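Local coordinates for manganese-dependent ADP-ribose/CDP-alcohol diphosphatase (Danio rerio, PDB 2NXF), which probably hydrolyses ADP-ribose, CDP-choline and related CDP-alcohols to nucleoside monophosphates and phosphorylated products at a two-metal centre, at residues D60-H65 and D73-T78; N96-N101 and P105-S110. All coordinates share one frame; numbering follows the deposited sequence.

Interaction 1 of 2, residues D60-H65 and D73-T78; sequences DIIDGH and DRALDT. With ZN (zinc ion), chain B; ZN (zinc ion), chain C.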
ATOM      1  N   ASP A  60       6.014   1.599   2.624  1.00 23.64           N
ATOM      2  CA  ASP A  60       6.708   2.265   3.726  1.00 24.05           C
ATOM      3  C   ASP A  60       7.409   1.227   4.582  1.00 24.24           C
ATOM      4  O   ASP A  60       7.280   1.259   5.806  1.00 25.35           O
ATOM      5  CB  ASP A  60       5.731   3.077   4.593  1.00 23.59           C
ATOM      6  CG  ASP A  60       5.243   4.357   3.915  1.00 24.78           C
ATOM      7  OD1 ASP A  60       5.661   4.664   2.779  1.00 24.42           O
ATOM      8  OD2 ASP A  60       4.399   5.035   4.503  1.00 22.95           O
ATOM      9  N   ILE A  61       8.159   0.313   3.950  1.00 24.26           N
ATOM     10  CA  ILE A  61       8.827  -0.762   4.720  1.00 24.98           C
ATOM     11  C   ILE A  61      10.035  -0.235   5.520  1.00 25.25           C
ATOM     12  O   ILE A  61      10.377  -0.792   6.563  1.00 24.84           O
ATOM     13  CB  ILE A  61       9.195  -1.955   3.820  1.00 25.79           C
ATOM     14  CG1 ILE A  61       9.338  -3.227   4.668  1.00 27.00           C
ATOM     15  CG2 ILE A  61      10.409  -1.612   2.929  1.00 25.95           C
ATOM     16  CD1 ILE A  61       9.668  -4.479   3.862  1.00 28.02           C
ATOM     17  N   ILE A  62      10.674   0.843   5.040  1.00 25.46           N
ATOM     18  CA  ILE A  62      11.703   1.507   5.850  1.00 25.06           C
ATOM     19  C   ILE A  62      11.410   2.992   5.888  1.00 25.26           C
ATOM     20  O   ILE A  62      10.853   3.524   4.937  1.00 25.59           O
ATOM     21  CB  ILE A  62      13.153   1.272   5.327  1.00 25.37           C
ATOM     22  CG1 ILE A  62      13.318   1.753   3.882  1.00 26.21           C
ATOM     23  CG2 ILE A  62      13.573  -0.213   5.476  1.00 24.24           C
ATOM     24  CD1 ILE A  62      14.802   1.970   3.507  1.00 26.39           C
ATOM     25  N   ASP A  63      11.791   3.662   6.971  1.00 24.79           N
ATOM     26  CA  ASP A  63      11.427   5.083   7.115  1.00 24.51           C
ATOM     27  C   ASP A  63      12.337   5.988   6.294  1.00 24.79           C
ATOM     28  O   ASP A  63      13.519   5.685   6.108  1.00 23.72           O
ATOM     29  CB  ASP A  63      11.499   5.500   8.584  1.00 24.17           C
ATOM     30  CG  ASP A  63      10.732   6.773   8.848  1.00 25.06           C
ATOM     31  OD1 ASP A  63       9.489   6.709   8.962  1.00 26.53           O
ATOM     32  OD2 ASP A  63      11.366   7.831   8.904  1.00 26.77           O
ATOM     33  N   GLY A  64      11.798   7.116   5.832  1.00 24.53           N
ATOM     34  CA  GLY A  64      12.605   8.132   5.169  1.00 23.81           C
ATOM     35  C   GLY A  64      13.720   8.694   6.050  1.00 24.13           C
ATOM     36  O   GLY A  64      14.701   9.244   5.540  1.00 24.82           O
ATOM     37  N   HIS A  65      13.589   8.568   7.373  1.00 23.53           N
ATOM     38  CA  HIS A  65      14.681   8.986   8.271  1.00 24.44           C
ATOM     39  C   HIS A  65      15.988   8.259   7.979  1.00 23.47           C
ATOM     40  O   HIS A  65      17.058   8.755   8.298  1.00 22.94           O
ATOM     41  CB  HIS A  65      14.321   8.789   9.746  1.00 25.05           C
ATOM     42  CG  HIS A  65      13.510   9.907  10.320  1.00 28.85           C
ATOM     43  ND1 HIS A  65      12.182   9.766  10.654  1.00 34.20           N
ATOM     44  CD2 HIS A  65      13.832  11.193  10.598  1.00 31.79           C
ATOM     45  CE1 HIS A  65      11.727  10.910  11.141  1.00 33.10           C
ATOM     46  NE2 HIS A  65      12.706  11.793  11.113  1.00 32.30           N
ATOM     47  N   ASP A  73      20.402   1.677   2.672  1.00 24.39           N
ATOM     48  CA  ASP A  73      20.700   0.303   2.238  1.00 25.41           C
ATOM     49  C   ASP A  73      20.726  -0.678   3.413  1.00 25.36           C
ATOM     50  O   ASP A  73      20.196  -1.796   3.307  1.00 25.74           O
ATOM     51  CB  ASP A  73      22.029   0.245   1.492  1.00 25.26           C
ATOM     52  CG  ASP A  73      21.995   0.950   0.133  1.00 27.72           C
ATOM     53  OD1 ASP A  73      20.912   1.315  -0.376  1.00 30.58           O
ATOM     54  OD2 ASP A  73      23.094   1.118  -0.443  1.00 31.74           O
ATOM     55  N   ARG A  74      21.349  -0.287   4.525  1.00 25.77           N
ATOM     56  CA  ARG A  74      21.420  -1.212   5.670  1.00 26.51           C
ATOM     57  C   ARG A  74      20.048  -1.425   6.307  1.00 25.57           C
ATOM     58  O   ARG A  74      19.745  -2.529   6.752  1.00 25.12           O
ATOM     59  CB  ARG A  74      22.476  -0.820   6.702  1.00 28.23           C
ATOM     60  CG  ARG A  74      22.187   0.401   7.521  1.00 33.43           C
ATOM     61  CD  ARG A  74      23.047   0.394   8.806  1.00 40.56           C
ATOM     62  NE  ARG A  74      24.446   0.016   8.569  1.00 45.20           N
ATOM     63  CZ  ARG A  74      25.300  -0.345   9.527  1.00 48.20           C
ATOM     64  NH1 ARG A  74      24.906  -0.381  10.800  1.00 49.74           N
ATOM     65  NH2 ARG A  74      26.552  -0.672   9.218  1.00 48.81           N
ATOM     66  N   ALA A  75      19.221  -0.380   6.327  1.00 24.44           N
ATOM     67  CA  ALA A  75      17.852  -0.511   6.833  1.00 24.47           C
ATOM     68  C   ALA A  75      17.055  -1.482   5.967  1.00 24.34           C
ATOM     69  O   ALA A  75      16.345  -2.361   6.474  1.00 24.98           O
ATOM     70  CB  ALA A  75      17.141   0.853   6.909  1.00 24.88           C
ATOM     71  N   LEU A  76      17.171  -1.335   4.656  1.00 24.38           N
ATOM     72  CA  LEU A  76      16.448  -2.242   3.762  1.00 24.50           C
ATOM     73  C   LEU A  76      16.943  -3.675   3.980  1.00 25.22           C
ATOM     74  O   LEU A  76      16.145  -4.616   4.056  1.00 25.03           O
ATOM     75  CB  LEU A  76      16.613  -1.816   2.300  1.00 24.98           C
ATOM     76  CG  LEU A  76      15.875  -2.729   1.310  1.00 25.53           C
ATOM     77  CD1 LEU A  76      14.360  -2.743   1.578  1.00 26.47           C
ATOM     78  CD2 LEU A  76      16.204  -2.299  -0.140  1.00 26.03           C
ATOM     79  N   ASP A  77      18.256  -3.832   4.129  1.00 25.19           N
ATOM     80  CA  ASP A  77      18.849  -5.164   4.344  1.00 26.41           C
ATOM     81  C   ASP A  77      18.227  -5.813   5.574  1.00 26.32           C
ATOM     82  O   ASP A  77      17.935  -7.012   5.583  1.00 26.22           O
ATOM     83  CB  ASP A  77      20.359  -5.058   4.542  1.00 27.16           C
ATOM     84  CG  ASP A  77      21.127  -4.871   3.234  1.00 29.95           C
ATOM     85  OD1 ASP A  77      20.539  -4.992   2.135  1.00 33.11           O
ATOM     86  OD2 ASP A  77      22.348  -4.604   3.317  1.00 33.63           O
ATOM     87  N   THR A  78      18.034  -5.011   6.613  1.00 26.22           N
ATOM     88  CA  THR A  78      17.499  -5.496   7.871  1.00 26.64           C
ATOM     89  C   THR A  78      16.102  -6.088   7.704  1.00 26.68           C
ATOM     90  O   THR A  78      15.844  -7.212   8.153  1.00 26.42           O
ATOM     91  CB  THR A  78      17.519  -4.392   8.953  1.00 27.11           C
ATOM     92  OG1 THR A  78      18.890  -4.100   9.268  1.00 27.13           O
ATOM     93  CG2 THR A  78      16.809  -4.880  10.234  1.00 27.56           C
TER
HETATM   94 ZN    ZN B 401       3.620   5.049   6.584  0.80 16.87          ZN
HETATM   95 ZN    ZN C 402       2.851   6.274   3.598  0.80 14.81          ZN
HETATM   96  O   HOH W   1       2.078   6.167   5.601  1.00 20.14           O
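With chi1 at 58°, I62 holds CG1 between its backbone N and carbonyl carbon and swings CG2 to the side anti to the carbonyl carbon, where it lands on the turn of helix 72-84 formed by A75 and L76. There I62 CG2 rests 3.6 Å from the carbonyl oxygen A75 O and 4.0 Å from A75 CB, so one methyl group presses on helix backbone and side chain at once. The other branch is extended (chi2 161°), and its end, I62 CD1, lies 4.4 Å from L76 CB. I61 adds a second apolar touch, I61 CG2 lying 4.3 Å from L76 CD1. All four of these residues are buried, and the side-chain contacts are apolar, with I62 CG2 also packed against the A75-L76 peptide. The loop carrying the two isoleucines is the GDxxD-type segment of the calcineurin-like phosphoesterases. Its first aspartate faces the metal centre: D60 OD2 bridges both zinc ions at 2.2 Å each, leaving D60 OD1 to accept the backbone N-H of H97. Its second, D63, caps the turn that follows, with D63 OD2 taking the H65 backbone N at 2.8 Å on the anti side of the carboxylate, 30° out of its plane. The isoleucines thus turn to the protein interior while the aspartates hold the zinc pair and the start of the next turn. I61 packs on V79 and L83 further along helix 72-84; I62 shares V79 and also touches N101 of helix 96-101. The loop follows strand 54-57, which lies between parallel strands 6-11 and 89-92.

Interaction 2 of 2, residues N96-N101 and P105-S110; sequences NHEFYN and PSLLSS. With ZN (zinc ion), chain C; PO4 (phosphate ion), chain F.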
ATOM      1  N   ASN A  96       5.277   6.203  -0.065  1.00 23.15           N
ATOM      2  CA  ASN A  96       6.065   7.444   0.003  1.00 22.98           C
ATOM      3  C   ASN A  96       7.458   7.280   0.603  1.00 23.38           C
ATOM      4  O   ASN A  96       8.401   7.868   0.092  1.00 23.44           O
ATOM      5  CB  ASN A  96       5.300   8.638   0.613  1.00 22.56           C
ATOM      6  CG  ASN A  96       4.669   8.329   1.962  1.00 23.07           C
ATOM      7  OD1 ASN A  96       4.000   7.309   2.126  1.00 22.37           O
ATOM      8  ND2 ASN A  96       4.874   9.227   2.927  1.00 22.19           N
ATOM      9  N   HIS A  97       7.601   6.454   1.640  1.00 23.22           N
ATOM     10  CA  HIS A  97       8.920   6.290   2.276  1.00 23.85           C
ATOM     11  C   HIS A  97       9.927   5.552   1.410  1.00 23.97           C
ATOM     12  O   HIS A  97      11.135   5.796   1.499  1.00 24.14           O
ATOM     13  CB  HIS A  97       8.771   5.703   3.681  1.00 23.33           C
ATOM     14  CG  HIS A  97       8.259   6.712   4.655  1.00 24.76           C
ATOM     15  ND1 HIS A  97       9.090   7.415   5.498  1.00 24.67           N
ATOM     16  CD2 HIS A  97       7.012   7.201   4.860  1.00 24.48           C
ATOM     17  CE1 HIS A  97       8.372   8.264   6.213  1.00 25.33           C
ATOM     18  NE2 HIS A  97       7.110   8.162   5.839  1.00 23.88           N
ATOM     19  N   GLU A  98       9.446   4.650   0.554  1.00 24.42           N
ATOM     20  CA  GLU A  98      10.346   4.086  -0.466  1.00 24.82           C
ATOM     21  C   GLU A  98      10.940   5.195  -1.317  1.00 25.14           C
ATOM     22  O   GLU A  98      12.159   5.205  -1.561  1.00 24.63           O
ATOM     23  CB  GLU A  98       9.620   3.078  -1.364  1.00 25.47           C
ATOM     24  CG  GLU A  98       9.527   1.665  -0.769  1.00 25.27           C
ATOM     25  CD  GLU A  98       8.512   1.540   0.366  1.00 26.77           C
ATOM     26  OE1 GLU A  98       7.553   2.326   0.387  1.00 25.60           O
ATOM     27  OE2 GLU A  98       8.681   0.630   1.203  1.00 28.63           O
ATOM     28  N   PHE A  99      10.091   6.115  -1.785  1.00 24.22           N
ATOM     29  CA  PHE A  99      10.591   7.213  -2.635  1.00 24.04           C
ATOM     30  C   PHE A  99      11.469   8.246  -1.919  1.00 24.81           C
ATOM     31  O   PHE A  99      12.319   8.899  -2.549  1.00 25.78           O
ATOM     32  CB  PHE A  99       9.447   7.876  -3.407  1.00 24.07           C
ATOM     33  CG  PHE A  99       8.725   6.931  -4.314  1.00 23.91           C
ATOM     34  CD1 PHE A  99       9.326   6.463  -5.491  1.00 26.21           C
ATOM     35  CD2 PHE A  99       7.463   6.469  -3.985  1.00 23.09           C
ATOM     36  CE1 PHE A  99       8.630   5.558  -6.335  1.00 25.97           C
ATOM     37  CE2 PHE A  99       6.771   5.562  -4.811  1.00 25.02           C
ATOM     38  CZ  PHE A  99       7.369   5.106  -5.987  1.00 26.07           C
ATOM     39  N   TYR A 100      11.267   8.400  -0.614  1.00 24.89           N
ATOM     40  CA  TYR A 100      12.139   9.270   0.174  1.00 25.02           C
ATOM     41  C   TYR A 100      13.547   8.680   0.204  1.00 25.13           C
ATOM     42  O   TYR A 100      14.527   9.421   0.201  1.00 26.59           O
ATOM     43  CB  TYR A 100      11.650   9.415   1.624  1.00 24.91           C
ATOM     44  CG  TYR A 100      10.285  10.049   1.796  1.00 24.44           C
ATOM     45  CD1 TYR A 100       9.777  10.955   0.861  1.00 24.65           C
ATOM     46  CD2 TYR A 100       9.512   9.762   2.922  1.00 27.01           C
ATOM     47  CE1 TYR A 100       8.520  11.537   1.022  1.00 24.07           C
ATOM     48  CE2 TYR A 100       8.253  10.325   3.103  1.00 26.26           C
ATOM     49  CZ  TYR A 100       7.752  11.202   2.146  1.00 25.90           C
ATOM     50  OH  TYR A 100       6.492  11.731   2.323  1.00 24.00           O
ATOM     51  N   ASN A 101      13.637   7.352   0.258  1.00 24.53           N
ATOM     52  CA  ASN A 101      14.939   6.673   0.329  1.00 24.35           C
ATOM     53  C   ASN A 101      15.614   6.423  -1.009  1.00 24.79           C
ATOM     54  O   ASN A 101      16.835   6.480  -1.087  1.00 24.51           O
ATOM     55  CB  ASN A 101      14.791   5.321   1.040  1.00 24.43           C
ATOM     56  CG  ASN A 101      14.688   5.466   2.548  1.00 23.90           C
ATOM     57  OD1 ASN A 101      15.693   5.694   3.219  1.00 23.60           O
ATOM     58  ND2 ASN A 101      13.465   5.375   3.081  1.00 23.89           N
ATOM     59  N   PRO A 105      14.784   4.049 -10.540  1.00 25.26           N
ATOM     60  CA  PRO A 105      15.769   3.082 -11.040  1.00 25.49           C
ATOM     61  C   PRO A 105      16.401   2.248  -9.920  1.00 25.69           C
ATOM     62  O   PRO A 105      16.605   1.037 -10.102  1.00 26.11           O
ATOM     63  CB  PRO A 105      16.823   3.974 -11.704  1.00 25.82           C
ATOM     64  CG  PRO A 105      16.071   5.177 -12.127  1.00 25.44           C
ATOM     65  CD  PRO A 105      15.117   5.419 -10.984  1.00 25.29           C
ATOM     66  N   SER A 106      16.698   2.881  -8.780  1.00 24.72           N
ATOM     67  CA  SER A 106      17.180   2.155  -7.603  1.00 25.27           C
ATOM     68  C   SER A 106      16.177   1.130  -7.106  1.00 25.28           C
ATOM     69  O   SER A 106      16.525  -0.017  -6.818  1.00 25.70           O
ATOM     70  CB  SER A 106      17.562   3.114  -6.475  1.00 24.63           C
ATOM     71  OG  SER A 106      18.729   3.842  -6.873  1.00 27.53           O
ATOM     72  N   LEU A 107      14.924   1.541  -6.988  1.00 25.14           N
ATOM     73  CA  LEU A 107      13.888   0.623  -6.548  1.00 24.84           C
ATOM     74  C   LEU A 107      13.729  -0.542  -7.539  1.00 25.25           C
ATOM     75  O   LEU A 107      13.605  -1.700  -7.123  1.00 25.46           O
ATOM     76  CB  LEU A 107      12.568   1.368  -6.349  1.00 24.98           C
ATOM     77  CG  LEU A 107      12.545   2.225  -5.082  1.00 25.19           C
ATOM     78  CD1 LEU A 107      11.448   3.266  -5.198  1.00 25.21           C
ATOM     79  CD2 LEU A 107      12.344   1.326  -3.852  1.00 27.20           C
ATOM     80  N   LEU A 108      13.771  -0.247  -8.834  1.00 26.02           N
ATOM     81  CA  LEU A 108      13.622  -1.307  -9.826  1.00 27.31           C
ATOM     82  C   LEU A 108      14.737  -2.356  -9.753  1.00 27.63           C
ATOM     83  O   LEU A 108      14.486  -3.546  -9.995  1.00 27.75           O
ATOM     84  CB  LEU A 108      13.481  -0.726 -11.227  1.00 27.58           C
ATOM     85  CG  LEU A 108      12.625  -1.552 -12.189  1.00 31.35           C
ATOM     86  CD1 LEU A 108      11.158  -1.541 -11.768  1.00 30.23           C
ATOM     87  CD2 LEU A 108      12.791  -1.011 -13.587  1.00 33.34           C
ATOM     88  N   SER A 109      15.951  -1.933  -9.398  1.00 27.44           N
ATOM     89  CA  SER A 109      17.088  -2.858  -9.312  1.00 28.09           C
ATOM     90  C   SER A 109      17.186  -3.558  -7.949  1.00 27.76           C
ATOM     91  O   SER A 109      18.097  -4.372  -7.730  1.00 27.86           O
ATOM     92  CB  SER A 109      18.403  -2.118  -9.621  1.00 28.45           C
ATOM     93  OG  SER A 109      18.754  -1.298  -8.517  1.00 32.59           O
ATOM     94  N   SER A 110      16.260  -3.238  -7.044  1.00 26.74           N
ATOM     95  CA  SER A 110      16.342  -3.678  -5.643  1.00 26.45           C
ATOM     96  C   SER A 110      15.497  -4.921  -5.336  1.00 25.90           C
ATOM     97  O   SER A 110      14.714  -5.368  -6.172  1.00 25.83           O
ATOM     98  CB  SER A 110      15.890  -2.555  -4.712  1.00 26.40           C
ATOM     99  OG  SER A 110      14.458  -2.481  -4.665  1.00 26.04           O
TER
HETATM  100 ZN    ZN C 402       2.851   6.274   3.598  0.80 14.81          ZN
HETATM  101  P   PO4 F 501       3.745   8.373   6.528  0.80 20.25           P
HETATM  102  O1  PO4 F 501       2.433   8.763   7.172  0.80 23.38           O
HETATM  103  O2  PO4 F 501       4.799   9.406   6.875  0.80 19.59           O
HETATM  104  O3  PO4 F 501       4.290   7.073   7.089  0.80 17.00           O
HETATM  105  O4  PO4 F 501       3.590   8.214   5.046  0.80 18.50           O
HETATM  106  O   HOH W   1       2.078   6.167   5.601  1.00 20.14           O
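L107 reaches across from helix 104-108 and lays its CD1 methyl obliquely against the F99 ring, 3.8 Å from both F99 CD1 and F99 CE1, the two side chains crossing at about a right angle. The GNHE motif of metallophosphoesterases, G95 to E98, leads into helix 96-101: N96 binds zinc, H97 binds the phosphate, and E98 and F99 meet L107 behind them. The other leucine branch, L107 CD2, sits 4.1 Å from E98 CB and so touches the aliphatic root of the glutamate. The glutamate chain then bends at chi2 (74°), turning its carboxylate from L107 toward the backbone N-H groups of G95, D60 and I61, a buried acid held by three main-chain donors. At the front of the helix, N96 uses its whole amide. Its OD1 binds one zinc at 2.1 Å, while ND2 donates both to phosphate O4 and, almost perfectly straight at 178°, to Y100 OH at 3.0 Å, a bond lying in the amide plane that fixes the amide's rotation. H97 NE2 donates to phosphate O2 at 2.8 Å, the oxygen meeting the ring edge in its plane, and H97 ND1 accepts from G64 N. One face of that imidazole is covered by Y100 CE2, 3.6 Å above its centre, so Y100 touches both the zinc ligand N96 and the phosphate-binding H97. The phosphate, probably from the crystallisation liquor, occupies a position consistent with that of a substrate phosphate. At the end of the helix N101 ND2 donates to D63 O and, at 2.8 Å, to H97 O, which also accepts from N101 N on the opposite face of its carbonyl plane.

How the interactions relate
Interaction 1 and interaction 2 follow one another along the chain, their centres about 10 Å apart, and stand side by side at the same dinuclear site. Several hydrogen bonds join them, among them the probable ones from G64 N to H97 ND1 (2.7 Å) and D60 N to E98 OE1 (2.8 Å), with I61 N to E98 OE2 and H97 N to D60 OD1. Helix 96-101 thus holds D60 through H97 N and E98, while the loop holds the phosphate-binding H97. D60 and N96 both bind the zinc of chain C, along with H228, H265, phosphate O4 and water 1, which lies 2.1 Å from each zinc. The hydrophobic contacts lie behind this shared pocket.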